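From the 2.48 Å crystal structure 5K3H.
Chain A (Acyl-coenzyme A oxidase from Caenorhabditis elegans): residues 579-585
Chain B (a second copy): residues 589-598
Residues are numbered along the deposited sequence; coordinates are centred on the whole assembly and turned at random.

Chain A 579-585: ATYALED
Chain B, residues 589-598: SSTQLDYVRD

How do the two stretches lie against each other? Chain A contributes a helix from Ala A579 toward Glu A584, and chain B a helix running from Ser B590 through Asp B598 and beyond. Their N-to-C directions differ by 134°, and their axes come no closer than 11.3 Å. The backbones are nearest where Glu A584 CA lies 5.3 Å from Ser B590 CA. Backbone angles are helical, close to -63/-40 in chain B; in chain A they range from -49/-47 at Thr A580 to -81/-22 at Leu A583. Ser B589 is extended at -95/166, and Asp A585 has -96/18. The contact buries 244 Å².

What satisfies the carboxylate of Glu A584? Its CA-to-CB bond points sideways, but chi1 of -129°, between wells, with chi2 t and chi3 -40° brings the carboxylate among Ser B590, Leu B593, Asp B594 and Arg B597. Arg B597 grips both oxygens: NH1 donates to Glu A584 OE2 at 2.7 Å and 170°, and NH2 donates to Glu A584 OE1 at 3.1 Å and 153°. Glu A584 OE2 lies at the edge of the guanidinium, near its plane, where the N-H bonds point. Ser B590, chi1 t and directed toward chain A, adds a hydrogen bond from OG to Glu A584 OE2 at 3.2 Å; its small side chain fits where the backbones are closest.

How is Arg B597 held in position? Its CA-to-CB bond points toward chain A, and chi angles m, t, t and 116° set the guanidinium beside Glu A584. One turn back, Asp B594, chi1 m, takes a weak hydrogen bond from Arg B597 NH1 to its OD1 at 2.6 Å, within a second salt bridge; OD1 is also hydrogen-bonded elsewhere in the structure. The arginine's charge thus offsets two acids, whose Glu A584 OE2 and Asp B594 OD1 stand only 3.8 Å apart. Water 1 accepts from Arg B597 NH2 at 3.1 Å and makes a weak hydrogen bond with Tyr A581 OH at 3.2 Å. Tyr A581 has chi1 m and chi2 -76°.

What packs beside the charges, and what caps the chain B helix? Thr A580, chi1 m, points toward chain B and sets CG2 3.9 Å from Leu B593 CD2, while its OG1 is satisfied elsewhere. Leu B593, chi1 t and chi2 p, is buried and lends this nonpolar surface. At the N-cap, Ser B589 OG, chi1 p, accepts from Gln B592 N at 3.2 Å; Ser B589 N donates to Gln B592 OE1 at 3.1 Å.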

ATOM      1  N   ALA A 579      -4.616  23.255   0.815  1.00 26.08           N
ATOM      2  CA  ALA A 579      -5.184  24.495   1.341  1.00 26.84           C
ATOM      3  C   ALA A 579      -4.234  25.223   2.293  1.00 27.02           C
ATOM      4  O   ALA A 579      -4.285  26.457   2.384  1.00 27.03           O
ATOM      5  CB  ALA A 579      -6.513  24.205   2.029  1.00 27.13           C
ATOM      6  N   THR A 580      -3.417  24.483   3.051  1.00 26.43           N
ATOM      7  CA  THR A 580      -2.444  25.098   3.960  1.00 26.94           C
ATOM      8  C   THR A 580      -1.617  26.184   3.280  1.00 26.98           C
ATOM      9  O   THR A 580      -1.377  27.257   3.849  1.00 25.91           O
ATOM     10  CB  THR A 580      -1.497  24.031   4.504  1.00 26.75           C
ATOM     11  OG1 THR A 580      -2.194  23.183   5.422  1.00 26.50           O
ATOM     12  CG2 THR A 580      -0.305  24.686   5.179  1.00 27.61           C
ATOM     13  N   TYR A 581      -1.101  25.885   2.090  1.00 26.86           N
ATOM     14  CA  TYR A 581      -0.307  26.875   1.388  1.00 27.63           C
ATOM     15  C   TYR A 581      -1.150  28.059   0.966  1.00 28.07           C
ATOM     16  O   TYR A 581      -0.663  29.191   0.971  1.00 30.16           O
ATOM     17  CB  TYR A 581       0.383  26.235   0.194  1.00 27.67           C
ATOM     18  CG  TYR A 581       1.245  25.060   0.605  1.00 27.44           C
ATOM     19  CD1 TYR A 581       2.481  25.261   1.217  1.00 27.98           C
ATOM     20  CD2 TYR A 581       0.834  23.756   0.369  1.00 26.72           C
ATOM     21  CE1 TYR A 581       3.279  24.195   1.586  1.00 27.39           C
ATOM     22  CE2 TYR A 581       1.629  22.677   0.735  1.00 26.82           C
ATOM     23  CZ  TYR A 581       2.845  22.903   1.347  1.00 27.41           C
ATOM     24  OH  TYR A 581       3.633  21.833   1.710  1.00 27.04           O
ATOM     25  N   ALA A 582      -2.432  27.831   0.667  1.00 28.31           N
ATOM     26  CA  ALA A 582      -3.302  28.913   0.211  1.00 29.21           C
ATOM     27  C   ALA A 582      -3.694  29.843   1.355  1.00 28.45           C
ATOM     28  O   ALA A 582      -3.815  31.053   1.160  1.00 28.23           O
ATOM     29  CB  ALA A 582      -4.543  28.323  -0.461  1.00 30.62           C
ATOM     30  N   LEU A 583      -3.876  29.300   2.554  1.00 27.42           N
ATOM     31  CA  LEU A 583      -4.288  30.076   3.719  1.00 27.54           C
ATOM     32  C   LEU A 583      -3.137  30.828   4.388  1.00 29.93           C
ATOM     33  O   LEU A 583      -3.389  31.774   5.139  1.00 32.03           O
ATOM     34  CB  LEU A 583      -4.920  29.145   4.756  1.00 26.90           C
ATOM     35  CG  LEU A 583      -6.173  28.356   4.392  1.00 26.12           C
ATOM     36  CD1 LEU A 583      -6.333  27.204   5.363  1.00 26.72           C
ATOM     37  CD2 LEU A 583      -7.392  29.245   4.442  1.00 26.87           C
ATOM     38  N   GLU A 584      -1.889  30.399   4.179  1.00 28.97           N
ATOM     39  CA  GLU A 584      -0.783  30.840   5.033  1.00 30.81           C
ATOM     40  C   GLU A 584      -0.504  32.340   4.929  1.00 29.19           C
ATOM     41  O   GLU A 584      -0.185  32.982   5.937  1.00 27.04           O
ATOM     42  CB  GLU A 584       0.482  30.058   4.701  1.00 34.54           C
ATOM     43  CG  GLU A 584       1.116  29.458   5.929  1.00 38.09           C
ATOM     44  CD  GLU A 584       2.434  28.814   5.613  1.00 42.68           C
ATOM     45  OE1 GLU A 584       2.530  28.158   4.534  1.00 40.56           O
ATOM     46  OE2 GLU A 584       3.354  28.938   6.469  1.00 43.36           O
ATOM     47  N   ASP A 585      -0.504  32.900   3.723  1.00 30.74           N
ATOM     48  CA  ASP A 585      -0.305  34.336   3.587  1.00 30.93           C
ATOM     49  C   ASP A 585      -1.629  35.084   3.488  1.00 30.04           C
ATOM     50  O   ASP A 585      -1.656  36.229   3.028  1.00 29.64           O
ATOM     51  CB  ASP A 585       0.578  34.657   2.375  1.00 32.33           C
ATOM     52  CG  ASP A 585       0.014  34.090   1.078  1.00 33.64           C
ATOM     53  OD1 ASP A 585      -0.912  33.256   1.178  1.00 35.76           O
ATOM     54  OD2 ASP A 585       0.510  34.436  -0.023  1.00 36.48           O
TER
ATOM     55  N   SER B 589      -0.735  31.558  13.145  1.00 25.21           N
ATOM     56  CA  SER B 589      -0.183  32.413  12.106  1.00 25.24           C
ATOM     57  C   SER B 589       0.820  31.638  11.256  1.00 26.01           C
ATOM     58  O   SER B 589       1.291  30.552  11.618  1.00 24.74           O
ATOM     59  CB  SER B 589       0.516  33.614  12.722  1.00 24.75           C
ATOM     60  OG  SER B 589       1.546  33.139  13.584  1.00 24.97           O
ATOM     61  N   SER B 590       1.152  32.229  10.109  1.00 26.21           N
ATOM     62  CA  SER B 590       2.217  31.696   9.271  1.00 28.10           C
ATOM     63  C   SER B 590       3.530  31.605  10.044  1.00 26.00           C
ATOM     64  O   SER B 590       4.305  30.658   9.863  1.00 24.71           O
ATOM     65  CB  SER B 590       2.369  32.567   8.025  1.00 29.95           C
ATOM     66  OG  SER B 590       3.410  32.082   7.189  1.00 34.48           O
ATOM     67  N   THR B 591       3.818  32.605  10.881  1.00 24.92           N
ATOM     68  CA  THR B 591       5.038  32.583  11.683  1.00 24.73           C
ATOM     69  C   THR B 591       5.071  31.398  12.642  1.00 24.08           C
ATOM     70  O   THR B 591       6.102  30.736  12.783  1.00 23.50           O
ATOM     71  CB  THR B 591       5.174  33.892  12.451  1.00 26.49           C
ATOM     72  OG1 THR B 591       5.516  34.928  11.531  1.00 28.22           O
ATOM     73  CG2 THR B 591       6.268  33.783  13.488  1.00 26.56           C
ATOM     74  N   GLN B 592       3.962  31.122  13.320  1.00 24.06           N
ATOM     75  CA  GLN B 592       3.913  29.957  14.195  1.00 24.18           C
ATOM     76  C   GLN B 592       4.043  28.661  13.414  1.00 24.60           C
ATOM     77  O   GLN B 592       4.628  27.699  13.910  1.00 25.50           O
ATOM     78  CB  GLN B 592       2.608  29.949  14.984  1.00 23.55           C
ATOM     79  CG  GLN B 592       2.568  30.932  16.123  1.00 23.23           C
ATOM     80  CD  GLN B 592       1.210  30.989  16.758  1.00 23.07           C
ATOM     81  OE1 GLN B 592       0.203  31.178  16.064  1.00 22.83           O
ATOM     82  NE2 GLN B 592       1.160  30.857  18.082  1.00 23.12           N
ATOM     83  N   LEU B 593       3.507  28.612  12.198  1.00 23.98           N
ATOM     84  CA  LEU B 593       3.663  27.412  11.391  1.00 24.40           C
ATOM     85  C   LEU B 593       5.099  27.250  10.937  1.00 24.13           C
ATOM     86  O   LEU B 593       5.581  26.124  10.808  1.00 24.59           O
ATOM     87  CB  LEU B 593       2.703  27.437  10.198  1.00 25.90           C
ATOM     88  CG  LEU B 593       2.349  26.081   9.578  1.00 28.50           C
ATOM     89  CD1 LEU B 593       1.665  25.132  10.588  1.00 29.38           C
ATOM     90  CD2 LEU B 593       1.502  26.252   8.291  1.00 30.33           C
ATOM     91  N   ASP B 594       5.799  28.357  10.677  1.00 25.20           N
ATOM     92  CA  ASP B 594       7.226  28.280  10.378  1.00 25.71           C
ATOM     93  C   ASP B 594       8.024  27.801  11.584  1.00 24.48           C
ATOM     94  O   ASP B 594       9.024  27.095  11.430  1.00 25.37           O
ATOM     95  CB  ASP B 594       7.727  29.644   9.911  1.00 27.53           C
ATOM     96  CG  ASP B 594       7.258  29.990   8.500  1.00 28.82           C
ATOM     97  OD1 ASP B 594       6.890  29.051   7.736  1.00 28.09           O
ATOM     98  OD2 ASP B 594       7.273  31.202   8.158  1.00 33.77           O
ATOM     99  N   TYR B 595       7.622  28.195  12.793  1.00 23.92           N
ATOM    100  CA  TYR B 595       8.247  27.643  13.990  1.00 23.10           C
ATOM    101  C   TYR B 595       8.069  26.137  14.033  1.00 23.37           C
ATOM    102  O   TYR B 595       9.016  25.398  14.314  1.00 22.69           O
ATOM    103  CB  TYR B 595       7.656  28.296  15.243  1.00 23.16           C
ATOM    104  CG  TYR B 595       8.093  27.693  16.583  1.00 22.72           C
ATOM    105  CD1 TYR B 595       9.204  28.172  17.270  1.00 22.63           C
ATOM    106  CD2 TYR B 595       7.366  26.662  17.174  1.00 22.28           C
ATOM    107  CE1 TYR B 595       9.591  27.629  18.490  1.00 22.64           C
ATOM    108  CE2 TYR B 595       7.746  26.114  18.395  1.00 22.55           C
ATOM    109  CZ  TYR B 595       8.857  26.596  19.049  1.00 23.23           C
ATOM    110  OH  TYR B 595       9.215  26.032  20.268  1.00 24.21           O
ATOM    111  N   VAL B 596       6.864  25.664  13.704  1.00 21.64           N
ATOM    112  CA  VAL B 596       6.562  24.241  13.776  1.00 21.71           C
ATOM    113  C   VAL B 596       7.438  23.467  12.798  1.00 20.96           C
ATOM    114  O   VAL B 596       7.949  22.393  13.129  1.00 19.96           O
ATOM    115  CB  VAL B 596       5.057  24.007  13.518  1.00 21.89           C
ATOM    116  CG1 VAL B 596       4.753  22.523  13.416  1.00 21.80           C
ATOM    117  CG2 VAL B 596       4.225  24.633  14.630  1.00 23.19           C
ATOM    118  N   ARG B 597       7.644  24.016  11.593  1.00 20.29           N
ATOM    119  CA  ARG B 597       8.520  23.393  10.598  1.00 21.93           C
ATOM    120  C   ARG B 597       9.964  23.320  11.076  1.00 22.15           C
ATOM    121  O   ARG B 597      10.636  22.303  10.891  1.00 21.90           O
ATOM    122  CB  ARG B 597       8.457  24.159   9.280  1.00 22.71           C
ATOM    123  CG  ARG B 597       7.130  24.122   8.605  1.00 23.48           C
ATOM    124  CD  ARG B 597       7.133  24.976   7.353  1.00 24.33           C
ATOM    125  NE  ARG B 597       5.862  24.878   6.642  1.00 25.55           N
ATOM    126  CZ  ARG B 597       5.015  25.888   6.447  1.00 26.70           C
ATOM    127  NH1 ARG B 597       5.306  27.107   6.902  1.00 28.98           N
ATOM    128  NH2 ARG B 597       3.882  25.678   5.769  1.00 27.23           N
ATOM    129  N   ASP B 598      10.478  24.415  11.647  1.00 20.44           N
ATOM    130  CA  ASP B 598      11.847  24.412  12.170  1.00 22.06           C
ATOM    131  C   ASP B 598      12.008  23.414  13.308  1.00 20.96           C
ATOM    132  O   ASP B 598      13.023  22.726  13.391  1.00 21.59           O
ATOM    133  CB  ASP B 598      12.222  25.812  12.635  1.00 23.17           C
ATOM    134  CG  ASP B 598      12.233  26.801  11.498  1.00 25.33           C
ATOM    135  OD1 ASP B 598      12.377  26.388  10.318  1.00 23.14           O
ATOM    136  OD2 ASP B 598      12.062  28.007  11.786  1.00 31.77           O
TER
HETATM  137  O   HOH W   1       3.858  22.786   4.751  1.00 27.79           O